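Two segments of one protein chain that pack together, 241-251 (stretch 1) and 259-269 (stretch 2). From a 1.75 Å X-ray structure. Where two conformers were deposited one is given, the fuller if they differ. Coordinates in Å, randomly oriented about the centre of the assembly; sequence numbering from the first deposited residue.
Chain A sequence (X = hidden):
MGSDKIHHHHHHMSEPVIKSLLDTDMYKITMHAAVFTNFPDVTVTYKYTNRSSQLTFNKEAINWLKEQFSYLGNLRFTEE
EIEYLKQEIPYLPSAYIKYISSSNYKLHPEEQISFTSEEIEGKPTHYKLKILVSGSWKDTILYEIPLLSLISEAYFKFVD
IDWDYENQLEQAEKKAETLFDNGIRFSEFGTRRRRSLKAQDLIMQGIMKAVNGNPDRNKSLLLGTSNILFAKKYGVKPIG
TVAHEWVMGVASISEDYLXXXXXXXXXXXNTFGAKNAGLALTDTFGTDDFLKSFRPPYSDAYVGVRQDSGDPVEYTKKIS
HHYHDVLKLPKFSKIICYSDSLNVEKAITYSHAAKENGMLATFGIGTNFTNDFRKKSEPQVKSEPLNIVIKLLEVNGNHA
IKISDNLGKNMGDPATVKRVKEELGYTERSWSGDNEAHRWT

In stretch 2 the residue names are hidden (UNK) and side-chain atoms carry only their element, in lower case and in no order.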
# COMPACT_ATOMS: atom_id res chain seq x y z
N THR A 241 7.91 1.19 1.11
CA THR A 241 8.37 0.75 2.45
C THR A 241 8.09 -0.78 2.50
O THR A 241 7.47 -1.31 1.61
CB THR A 241 7.54 1.55 3.56
OG1 THR A 241 8.09 2.85 3.76
CG2 THR A 241 7.47 0.87 4.93
N VAL A 242 8.55 -1.49 3.52
CA VAL A 242 8.00 -2.81 3.80
C VAL A 242 6.47 -2.69 4.10
O VAL A 242 5.98 -1.65 4.58
CB VAL A 242 8.74 -3.46 4.95
CG1 VAL A 242 8.31 -2.84 6.30
CG2 VAL A 242 8.54 -4.98 4.90
N ALA A 243 5.70 -3.76 3.83
CA ALA A 243 4.27 -3.77 4.12
C ALA A 243 4.01 -4.74 5.29
O ALA A 243 4.87 -5.54 5.60
CB ALA A 243 3.46 -4.24 2.90
N HIS A 244 2.83 -4.66 5.89
CA HIS A 244 2.47 -5.58 7.00
C HIS A 244 2.58 -7.02 6.60
O HIS A 244 2.96 -7.84 7.44
CB HIS A 244 1.07 -5.33 7.56
CG HIS A 244 0.87 -3.98 8.17
ND1 HIS A 244 1.47 -3.60 9.35
CD2 HIS A 244 0.18 -2.90 7.73
CE1 HIS A 244 1.12 -2.35 9.62
NE2 HIS A 244 0.33 -1.91 8.66
N GLU A 245 2.29 -7.32 5.33
CA GLU A 245 2.20 -8.72 4.91
C GLU A 245 3.54 -9.45 5.05
O GLU A 245 3.57 -10.65 5.32
CB GLU A 245 1.58 -8.82 3.51
CG GLU A 245 2.35 -8.40 2.39
CD GLU A 245 1.65 -8.74 1.01
OE1 GLU A 245 1.43 -9.95 0.77
OE2 GLU A 245 1.47 -7.83 0.21
N TRP A 246 4.65 -8.70 5.04
CA TRP A 246 5.96 -9.26 5.29
C TRP A 246 6.08 -9.87 6.64
O TRP A 246 6.30 -11.08 6.74
CB TRP A 246 7.07 -8.22 5.03
CG TRP A 246 8.43 -8.78 5.16
CD1 TRP A 246 9.38 -8.38 6.05
CD2 TRP A 246 9.04 -9.82 4.37
NE1 TRP A 246 10.51 -9.10 5.88
CE2 TRP A 246 10.35 -9.99 4.86
CE3 TRP A 246 8.61 -10.62 3.29
CZ2 TRP A 246 11.24 -10.94 4.33
CZ3 TRP A 246 9.49 -11.55 2.77
CH2 TRP A 246 10.77 -11.71 3.27
N VAL A 247 5.97 -9.10 7.73
CA VAL A 247 6.13 -9.76 9.05
C VAL A 247 5.00 -10.74 9.37
O VAL A 247 5.23 -11.70 10.07
CB VAL A 247 6.42 -8.80 10.27
CG1 VAL A 247 5.24 -7.99 10.63
CG2 VAL A 247 6.93 -9.64 11.51
N MSE A 248 3.79 -10.46 8.89
CA MSE A 248 2.61 -11.40 9.04
C MSE A 248 2.97 -12.73 8.43
O MSE A 248 2.80 -13.76 9.08
CB MSE A 248 1.37 -10.81 8.40
CG MSE A 248 0.81 -9.56 9.04
SE MSE A 248 -0.65 -8.83 7.99
CE MSE A 248 -1.94 -10.27 8.19
N GLY A 249 3.52 -12.74 7.20
CA GLY A 249 3.92 -14.01 6.58
C GLY A 249 5.06 -14.70 7.30
O GLY A 249 5.03 -15.89 7.56
N VAL A 250 6.10 -13.94 7.67
CA VAL A 250 7.21 -14.48 8.46
C VAL A 250 6.75 -15.16 9.75
O VAL A 250 7.18 -16.28 10.05
CB VAL A 250 8.33 -13.39 8.76
CG1 VAL A 250 9.34 -13.89 9.73
CG2 VAL A 250 9.00 -12.96 7.43
N ALA A 251 5.85 -14.53 10.47
CA ALA A 251 5.29 -15.12 11.69
C ALA A 251 4.46 -16.38 11.43
O ALA A 251 4.60 -17.36 12.15
CB ALA A 251 4.47 -14.10 12.44
N UNK A 259 9.65 -14.17 17.83
CA UNK A 259 10.83 -13.70 17.12
C UNK A 259 10.57 -13.13 15.74
O UNK A 259 11.52 -12.87 15.01
n UNK A 259 11.84 -16.73 18.67
c UNK A 259 12.80 -14.93 19.44
c UNK A 259 12.26 -17.00 19.89
c UNK A 259 11.86 -14.82 17.02
n UNK A 259 12.84 -15.92 20.38
c UNK A 259 12.18 -15.44 18.35
N UNK A 260 9.31 -12.93 15.37
CA UNK A 260 8.93 -12.55 14.00
C UNK A 260 9.44 -11.15 13.60
O UNK A 260 9.93 -10.99 12.49
c UNK A 260 7.44 -12.62 13.84
N UNK A 261 9.36 -10.16 14.48
CA UNK A 261 9.83 -8.81 14.11
C UNK A 261 11.32 -8.82 13.76
O UNK A 261 11.72 -8.34 12.71
c UNK A 261 9.45 -7.77 15.15
n UNK A 261 7.27 -7.04 15.94
c UNK A 261 8.07 -7.16 14.89
o UNK A 261 7.77 -6.76 13.77
N UNK A 262 12.12 -9.46 14.59
CA UNK A 262 13.57 -9.56 14.36
C UNK A 262 13.85 -10.41 13.13
O UNK A 262 14.67 -10.05 12.29
n UNK A 262 18.45 -11.23 15.48
c UNK A 262 18.04 -10.18 16.50
c UNK A 262 15.76 -10.28 15.43
c UNK A 262 14.25 -10.13 15.59
c UNK A 262 16.52 -10.23 16.74
N UNK A 263 13.16 -11.54 12.98
CA UNK A 263 13.39 -12.41 11.83
C UNK A 263 13.04 -11.72 10.54
O UNK A 263 13.78 -11.84 9.55
c UNK A 263 13.20 -14.65 12.97
n UNK A 263 12.38 -15.56 13.50
o UNK A 263 14.38 -14.57 13.27
c UNK A 263 12.60 -13.70 11.96
N UNK A 264 11.95 -10.95 10.54
CA UNK A 264 11.54 -10.21 9.38
C UNK A 264 12.57 -9.13 9.03
O UNK A 264 12.84 -8.96 7.85
c UNK A 264 10.16 -9.55 9.55
N UNK A 265 13.10 -8.39 10.00
CA UNK A 265 14.11 -7.38 9.68
C UNK A 265 15.37 -8.04 9.12
O UNK A 265 15.95 -7.59 8.12
c UNK A 265 13.40 -5.75 11.46
se UNK A 265 14.13 -4.57 12.88
c UNK A 265 14.61 -5.75 14.21
c UNK A 265 14.51 -6.55 10.90
N UNK A 266 15.81 -9.11 9.77
CA UNK A 266 16.98 -9.81 9.29
C UNK A 266 16.82 -10.19 7.85
O UNK A 266 17.75 -10.01 7.03
o UNK A 266 18.73 -9.85 11.45
c UNK A 266 17.93 -10.78 11.39
o UNK A 266 17.73 -11.56 12.34
c UNK A 266 17.23 -11.06 10.10
N UNK A 267 15.70 -10.80 7.52
CA UNK A 267 15.51 -11.26 6.21
C UNK A 267 15.49 -10.10 5.22
O UNK A 267 16.03 -10.19 4.12
c UNK A 267 14.19 -12.00 6.07
s UNK A 267 14.23 -13.68 6.57
N UNK A 268 14.83 -9.01 5.61
CA UNK A 268 14.71 -7.85 4.73
C UNK A 268 16.12 -7.32 4.46
O UNK A 268 16.49 -7.08 3.33
c UNK A 268 11.41 -6.76 3.06
c UNK A 268 12.28 -5.74 3.48
n UNK A 268 13.13 -3.67 3.47
c UNK A 268 13.80 -6.79 5.37
c UNK A 268 13.83 -4.42 4.38
c UNK A 268 10.40 -5.18 1.51
c UNK A 268 10.47 -6.46 2.07
c UNK A 268 13.36 -5.68 4.44
c UNK A 268 11.24 -4.17 1.90
c UNK A 268 12.19 -4.47 2.88
N UNK A 269 16.91 -7.19 5.52
CA UNK A 269 18.24 -6.59 5.43
C UNK A 269 19.19 -7.48 4.62
O UNK A 269 19.97 -6.99 3.80
c UNK A 269 20.32 -6.02 6.79
c UNK A 269 18.81 -6.31 6.84
c UNK A 269 18.33 -4.95 8.93
c UNK A 269 18.15 -5.09 7.44

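Position 259 carries one carbon and then a five-membered ring of three carbons and two nitrogens, an imidazole. Its side chain is out of reach of stretch 1, and the position is the N-cap just before the helix: His259.

Position 260 has a single side-chain carbon. That CB lies 3.6 Å from Ala251 CB and 3.8 Å from Val247 CG2, so this is Ala260, whose CA comes within 5.0 Å of the CA of Ala251.

At 261 two carbons end in one oxygen and one nitrogen, an amide. Its CA-to-CB bond points away, but the end of the side chain comes nearer, with its oxygen 3.8 Å from Val247 CG2. The residue is Asn261.

Position 262 is four carbons in a row ending in nitrogen; its CA-to-CB bond points away and the side chain touches nothing on stretch 1: Lys262. At 263 is another two-carbon amide; its CA-to-CB bond points toward stretch 1, with CB 4.0 Å from Val250 CG1. This is Asn263.

Position 264 again has one carbon, CB, 3.8 Å from Val247 CG2 and 4.2 Å from Val250 CG2. It is Ala264, and its carbonyl O accepts a nearly straight hydrogen bond from Trp246 NE1 at 3.1 Å.

Position 265 is an unbranched chain of two carbons, selenium and one carbon; its CA-to-CB bond points away, and the chain makes no contact with stretch 1: Met265, present as selenomethionine. At 266 two carbons carry two oxygens, a carboxylate out of contact with stretch 1. This is Asp266, whose OD2 forms a salt bridge with Lys262 NZ at 3.2 Å, one turn back along the helix.

Position 267 has one carbon and one sulfur. The carbon, CB, packs 3.6 Å from Trp246 CZ2, at the indole edge: Cys267.

Position 268 bears one carbon and fused five- and six-membered rings with eight carbons and one nitrogen, an indole. Val242 CG2 sits over the face of its six-membered ring, 3.7 Å from the centroid. This is Trp268, whose CE3 lies 3.8 Å from Trp246 NE1.

Position 269 has four carbons, forked at the first with one arm two carbons long, and is out of reach: Ile269.

The contact joins a close crossing to an aromatic end. Helix axes approach to 8.8 Å at 116°, and Ala260 and Ala264, one turn apart, offer short side chains against which Val247 packs; Val250 and Ala251 extend this apolar surface. Farther along, Trp268 presents its edge to the face of Trp246 while receiving Val242 on its own face. The single cross-stretch hydrogen bond satisfies the Trp246 indole nitrogen at a carbonyl that also accepts Trp268 N.

Stretch 2 259-269: HANKNAMDCWI
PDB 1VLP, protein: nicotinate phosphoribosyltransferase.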